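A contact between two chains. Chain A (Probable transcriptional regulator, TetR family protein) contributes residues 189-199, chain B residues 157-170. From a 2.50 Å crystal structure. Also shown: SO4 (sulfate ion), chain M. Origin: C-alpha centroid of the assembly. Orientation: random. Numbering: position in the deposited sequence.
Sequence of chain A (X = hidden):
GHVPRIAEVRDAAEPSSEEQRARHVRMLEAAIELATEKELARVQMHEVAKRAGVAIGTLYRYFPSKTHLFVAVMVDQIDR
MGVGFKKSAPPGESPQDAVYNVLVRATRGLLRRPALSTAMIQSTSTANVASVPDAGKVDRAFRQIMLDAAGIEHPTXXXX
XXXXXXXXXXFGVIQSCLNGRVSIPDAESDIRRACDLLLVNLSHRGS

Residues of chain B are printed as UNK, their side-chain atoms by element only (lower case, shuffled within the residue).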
# COMPACT_ATOMS: atom_id res chain seq x y z
N SER A 189 10.00 -9.16 -12.33
CA SER A 189 9.93 -8.37 -13.58
C SER A 189 9.77 -6.86 -13.33
O SER A 189 10.44 -6.06 -13.97
CB SER A 189 8.75 -8.83 -14.45
OG SER A 189 9.04 -10.02 -15.16
N ASP A 190 8.90 -6.50 -12.38
CA ASP A 190 8.53 -5.09 -12.15
C ASP A 190 9.55 -4.32 -11.34
O ASP A 190 9.69 -3.11 -11.52
CB ASP A 190 7.19 -4.97 -11.43
CG ASP A 190 6.07 -5.66 -12.18
OD1 ASP A 190 6.24 -6.03 -13.35
OD2 ASP A 190 4.98 -5.80 -11.57
N ILE A 191 10.23 -5.00 -10.42
CA ILE A 191 11.23 -4.32 -9.61
C ILE A 191 12.46 -4.06 -10.50
O ILE A 191 13.14 -3.03 -10.38
CB ILE A 191 11.52 -5.02 -8.23
CG1 ILE A 191 12.86 -5.73 -8.22
CG2 ILE A 191 10.41 -5.97 -7.81
CD1 ILE A 191 13.99 -4.87 -7.63
N ARG A 192 12.71 -4.97 -11.44
CA ARG A 192 13.78 -4.78 -12.41
C ARG A 192 13.52 -3.46 -13.18
O ARG A 192 14.36 -2.54 -13.14
CB ARG A 192 13.93 -6.01 -13.33
CG ARG A 192 15.05 -5.91 -14.44
CD ARG A 192 16.46 -6.20 -13.91
NE ARG A 192 17.07 -7.45 -14.41
CZ ARG A 192 16.62 -8.69 -14.19
NH1 ARG A 192 17.29 -9.73 -14.69
NH2 ARG A 192 15.50 -8.93 -13.51
N ARG A 193 12.36 -3.34 -13.82
CA ARG A 193 12.00 -2.13 -14.57
C ARG A 193 12.10 -0.95 -13.63
O ARG A 193 12.91 -0.05 -13.85
CB ARG A 193 10.58 -2.20 -15.17
CG ARG A 193 10.32 -3.30 -16.22
CD ARG A 193 10.95 -3.03 -17.60
NE ARG A 193 10.96 -1.60 -17.93
CZ ARG A 193 11.83 -1.03 -18.76
NH1 ARG A 193 11.75 0.28 -18.99
NH2 ARG A 193 12.78 -1.74 -19.35
N ALA A 194 11.31 -0.99 -12.56
CA ALA A 194 11.30 0.05 -11.53
C ALA A 194 12.71 0.56 -11.22
O ALA A 194 12.96 1.78 -11.25
CB ALA A 194 10.66 -0.48 -10.29
N CYS A 195 13.63 -0.37 -10.95
CA CYS A 195 15.02 -0.05 -10.68
C CYS A 195 15.62 0.72 -11.83
O CYS A 195 16.01 1.88 -11.68
CB CYS A 195 15.85 -1.31 -10.44
SG CYS A 195 15.70 -1.97 -8.77
N ASP A 196 15.68 0.08 -12.99
CA ASP A 196 16.21 0.71 -14.20
C ASP A 196 15.58 2.06 -14.52
O ASP A 196 16.28 3.01 -14.87
CB ASP A 196 16.10 -0.25 -15.38
CG ASP A 196 17.13 -1.36 -15.32
OD1 ASP A 196 16.86 -2.41 -14.69
OD2 ASP A 196 18.22 -1.19 -15.91
N LEU A 197 14.26 2.16 -14.40
CA LEU A 197 13.57 3.37 -14.79
C LEU A 197 13.76 4.47 -13.77
O LEU A 197 14.06 5.60 -14.14
CB LEU A 197 12.08 3.11 -15.01
CG LEU A 197 11.61 2.49 -16.32
CD1 LEU A 197 10.10 2.30 -16.25
CD2 LEU A 197 12.00 3.38 -17.50
N LEU A 198 13.60 4.14 -12.48
CA LEU A 198 13.74 5.12 -11.41
C LEU A 198 15.18 5.57 -11.19
O LEU A 198 15.42 6.70 -10.77
CB LEU A 198 13.14 4.61 -10.10
CG LEU A 198 11.62 4.37 -10.07
CD1 LEU A 198 11.10 4.14 -8.66
CD2 LEU A 198 10.86 5.49 -10.71
N LEU A 199 16.13 4.71 -11.52
CA LEU A 199 17.53 4.98 -11.20
C LEU A 199 18.44 5.23 -12.42
O LEU A 199 19.66 5.07 -12.31
CB LEU A 199 18.10 3.85 -10.34
CG LEU A 199 17.30 3.32 -9.15
CD1 LEU A 199 17.70 1.90 -8.82
CD2 LEU A 199 17.46 4.18 -7.94
N UNK B 157 3.08 -2.50 -24.60
CA UNK B 157 3.17 -3.16 -23.29
C UNK B 157 4.12 -2.43 -22.32
O UNK B 157 3.88 -2.38 -21.12
c UNK B 157 2.61 -5.48 -24.32
c UNK B 157 1.13 -5.03 -24.25
c UNK B 157 3.55 -4.64 -23.43
o UNK B 157 0.64 -4.42 -25.24
o UNK B 157 0.46 -5.31 -23.22
N UNK B 158 5.17 -1.83 -22.86
CA UNK B 158 6.09 -1.01 -22.10
C UNK B 158 5.36 0.14 -21.37
O UNK B 158 5.63 0.37 -20.19
c UNK B 158 7.18 -0.43 -23.02
c UNK B 158 9.17 1.00 -22.39
o UNK B 158 9.60 1.45 -23.49
o UNK B 158 9.24 1.62 -21.28
c UNK B 158 8.55 -0.39 -22.36
N UNK B 159 4.48 0.84 -22.10
CA UNK B 159 3.52 1.82 -21.59
C UNK B 159 2.65 1.27 -20.47
O UNK B 159 2.48 1.93 -19.46
o UNK B 159 2.78 2.91 -24.96
c UNK B 159 3.21 3.06 -23.78
c UNK B 159 2.56 2.24 -22.69
o UNK B 159 4.12 3.87 -23.45
N UNK B 160 2.02 0.12 -20.69
CA UNK B 160 1.13 -0.48 -19.70
C UNK B 160 1.90 -0.79 -18.42
O UNK B 160 1.45 -0.49 -17.30
c UNK B 160 -0.80 -1.85 -21.01
c UNK B 160 -0.71 -2.49 -22.42
c UNK B 160 -1.48 -0.49 -21.05
c UNK B 160 0.54 -1.79 -20.27
N UNK B 161 3.07 -1.38 -18.62
CA UNK B 161 4.00 -1.71 -17.55
C UNK B 161 4.31 -0.45 -16.76
O UNK B 161 4.04 -0.39 -15.56
c UNK B 161 6.36 -2.58 -17.10
o UNK B 161 4.90 -3.72 -18.60
c UNK B 161 5.26 -2.42 -18.13
N UNK B 162 4.81 0.58 -17.44
CA UNK B 162 5.12 1.88 -16.80
C UNK B 162 3.98 2.41 -15.94
O UNK B 162 4.18 2.78 -14.79
c UNK B 162 5.54 2.92 -17.84
N UNK B 163 2.78 2.39 -16.49
CA UNK B 163 1.60 2.84 -15.75
C UNK B 163 1.18 1.90 -14.64
O UNK B 163 0.45 2.30 -13.76
c UNK B 163 0.67 4.20 -17.71
c UNK B 163 0.44 3.07 -16.71
c UNK B 163 0.56 5.57 -17.03
c UNK B 163 -0.30 4.07 -18.87
N UNK B 164 1.60 0.64 -14.68
CA UNK B 164 1.23 -0.27 -13.61
C UNK B 164 2.18 0.03 -12.46
O UNK B 164 1.76 0.16 -11.32
n UNK B 164 3.41 -4.92 -15.80
c UNK B 164 2.79 -4.76 -14.64
n UNK B 164 1.50 -4.44 -14.61
c UNK B 164 0.76 -4.20 -13.38
c UNK B 164 1.32 -1.74 -14.07
c UNK B 164 0.36 -2.70 -13.29
n UNK B 164 3.44 -4.92 -13.50
N UNK B 165 3.46 0.21 -12.79
CA UNK B 165 4.44 0.73 -11.83
C UNK B 165 4.05 2.09 -11.18
O UNK B 165 4.26 2.30 -9.99
c UNK B 165 6.48 -0.50 -12.94
c UNK B 165 7.83 -0.22 -13.61
c UNK B 165 5.82 0.82 -12.48
c UNK B 165 6.69 -1.46 -11.81
N UNK B 166 3.49 3.01 -11.97
CA UNK B 166 3.06 4.30 -11.42
C UNK B 166 1.93 4.13 -10.40
O UNK B 166 2.12 4.48 -9.24
c UNK B 166 2.08 7.58 -13.43
c UNK B 166 2.45 6.77 -12.17
c UNK B 166 3.61 7.44 -11.44
c UNK B 166 2.70 5.29 -12.52
N UNK B 167 0.77 3.57 -10.79
CA UNK B 167 -0.35 3.50 -9.81
C UNK B 167 0.06 2.72 -8.57
O UNK B 167 -0.49 2.92 -7.49
c UNK B 167 -1.90 3.29 -11.84
c UNK B 167 -1.74 3.02 -10.36
c UNK B 167 -2.02 1.57 -10.03
N UNK B 168 1.06 1.85 -8.74
CA UNK B 168 1.58 1.06 -7.62
C UNK B 168 2.32 1.96 -6.66
O UNK B 168 1.86 2.17 -5.54
n UNK B 168 -0.55 -1.12 -6.96
o UNK B 168 1.02 -1.97 -5.57
c UNK B 168 0.69 -1.57 -6.70
c UNK B 168 2.43 -0.15 -8.09
c UNK B 168 1.72 -1.54 -7.90
N UNK B 169 3.43 2.53 -7.13
CA UNK B 169 4.10 3.64 -6.44
C UNK B 169 3.13 4.71 -5.90
O UNK B 169 3.36 5.28 -4.84
c UNK B 169 5.86 5.53 -6.92
c UNK B 169 7.06 5.68 -7.81
c UNK B 169 5.12 4.27 -7.37
c UNK B 169 6.33 5.44 -5.50
N UNK B 170 2.04 4.96 -6.60
CA UNK B 170 1.15 6.03 -6.23
C UNK B 170 0.37 5.65 -4.99
O UNK B 170 0.37 6.40 -4.01
c UNK B 170 -4.37 6.31 -6.61
n UNK B 170 -1.65 9.37 -6.41
c UNK B 170 -0.51 8.73 -6.74
c UNK B 170 -2.69 8.49 -6.43
c UNK B 170 -3.01 6.12 -6.88
c UNK B 170 -0.76 7.42 -6.98
c UNK B 170 -4.04 8.68 -6.16
c UNK B 170 0.21 6.38 -7.37
c UNK B 170 -2.16 7.23 -6.79
c UNK B 170 -4.87 7.59 -6.25
S SO4 M . 5.87 -3.41 -26.93
O1 SO4 M . 5.93 -2.63 -25.69
O2 SO4 M . 6.62 -2.68 -27.97
O3 SO4 M . 6.54 -4.69 -26.71
O4 SO4 M . 4.48 -3.60 -27.35

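Position 157 opens the stretch with three carbons, the last carrying two oxygens: Glu157(B). It is out of reach of chain A, but its backbone N donates to sulfate O4 at 3.3 Å. Position 158 has the same carboxylate-ended chain, so Glu158(B); its N hydrogen-bonds sulfate O1 at 3.0 Å, while its OE2 lies 3.7 Å from Arg193(A) NH1. That salt bridge is long and out of the guanidinium plane, charge facing charge with no N-H aimed at the oxygen.

Position 159 has two carbons, the second with two oxygens, Asp159(B), and position 160 four carbons forked at the second, Leu160(B); neither touches chain A. At 161 one carbon bears an oxygen and a carbon, giving Thr161(B). Its OG1 donates to Glu157(B) O at 3.0 Å, so the hydroxyl serves its own helix while CG2 packs 4.1 Å from Arg193(A) CG.

Position 162 is a single carbon, Ala162(B); Ala162(B) CA lies 8.3 Å from Arg193(A) CA. Position 163, four carbons forked at the second, is Leu163(B), out of reach. Position 164 runs three carbons, a nitrogen, then a carbon with two more nitrogens: Arg164(B). Its NH1 meets Asp190(A) OD2 at 2.6 Å, a salt bridge at the guanidinium edge, near its plane.

Position 165 is again four carbons forked at the second, now pointing toward chain A and sitting among Asp190(A), Arg193(A), Ala194(A) and Leu197(A). This is Leu165(B), m,t in rotamer; its CD2 is 3.6 Å from Asp190(A) CB, its CD1 3.7 Å from Arg193(A) CB.

Position 166, with the same fork, is Leu166(B); 167, one carbon bearing two, is Val167(B); 168, three carbons ending in an oxygen and a nitrogen, is Gln168(B). None makes contact here. Position 169, another forked four-carbon chain, is Leu169(B), its CD2 4.4 Å from Leu198(A) CD1. Position 170, a carbon leading to fused five- and six-membered rings with one nitrogen, is Trp170(B), beyond reach.

The contact works as a knob in a hole. The helices cross nearly at right angles, -87°, with axes 10.5 Å apart at closest approach, so a few residues do the packing. Leu165(B) has the largest covered area, and Leu197(A) CD1, 4.3 Å from Leu165(B) CD1, helps line its pocket. Charge accompanies this apolar centre: a short, in-plane bridge at Asp190(A) and a looser one at Arg193(A). No hydrogen bond crosses between the backbones; side chains carry the recognition.

Chain B, residues 157-170: EEDLTALRLLVQLW
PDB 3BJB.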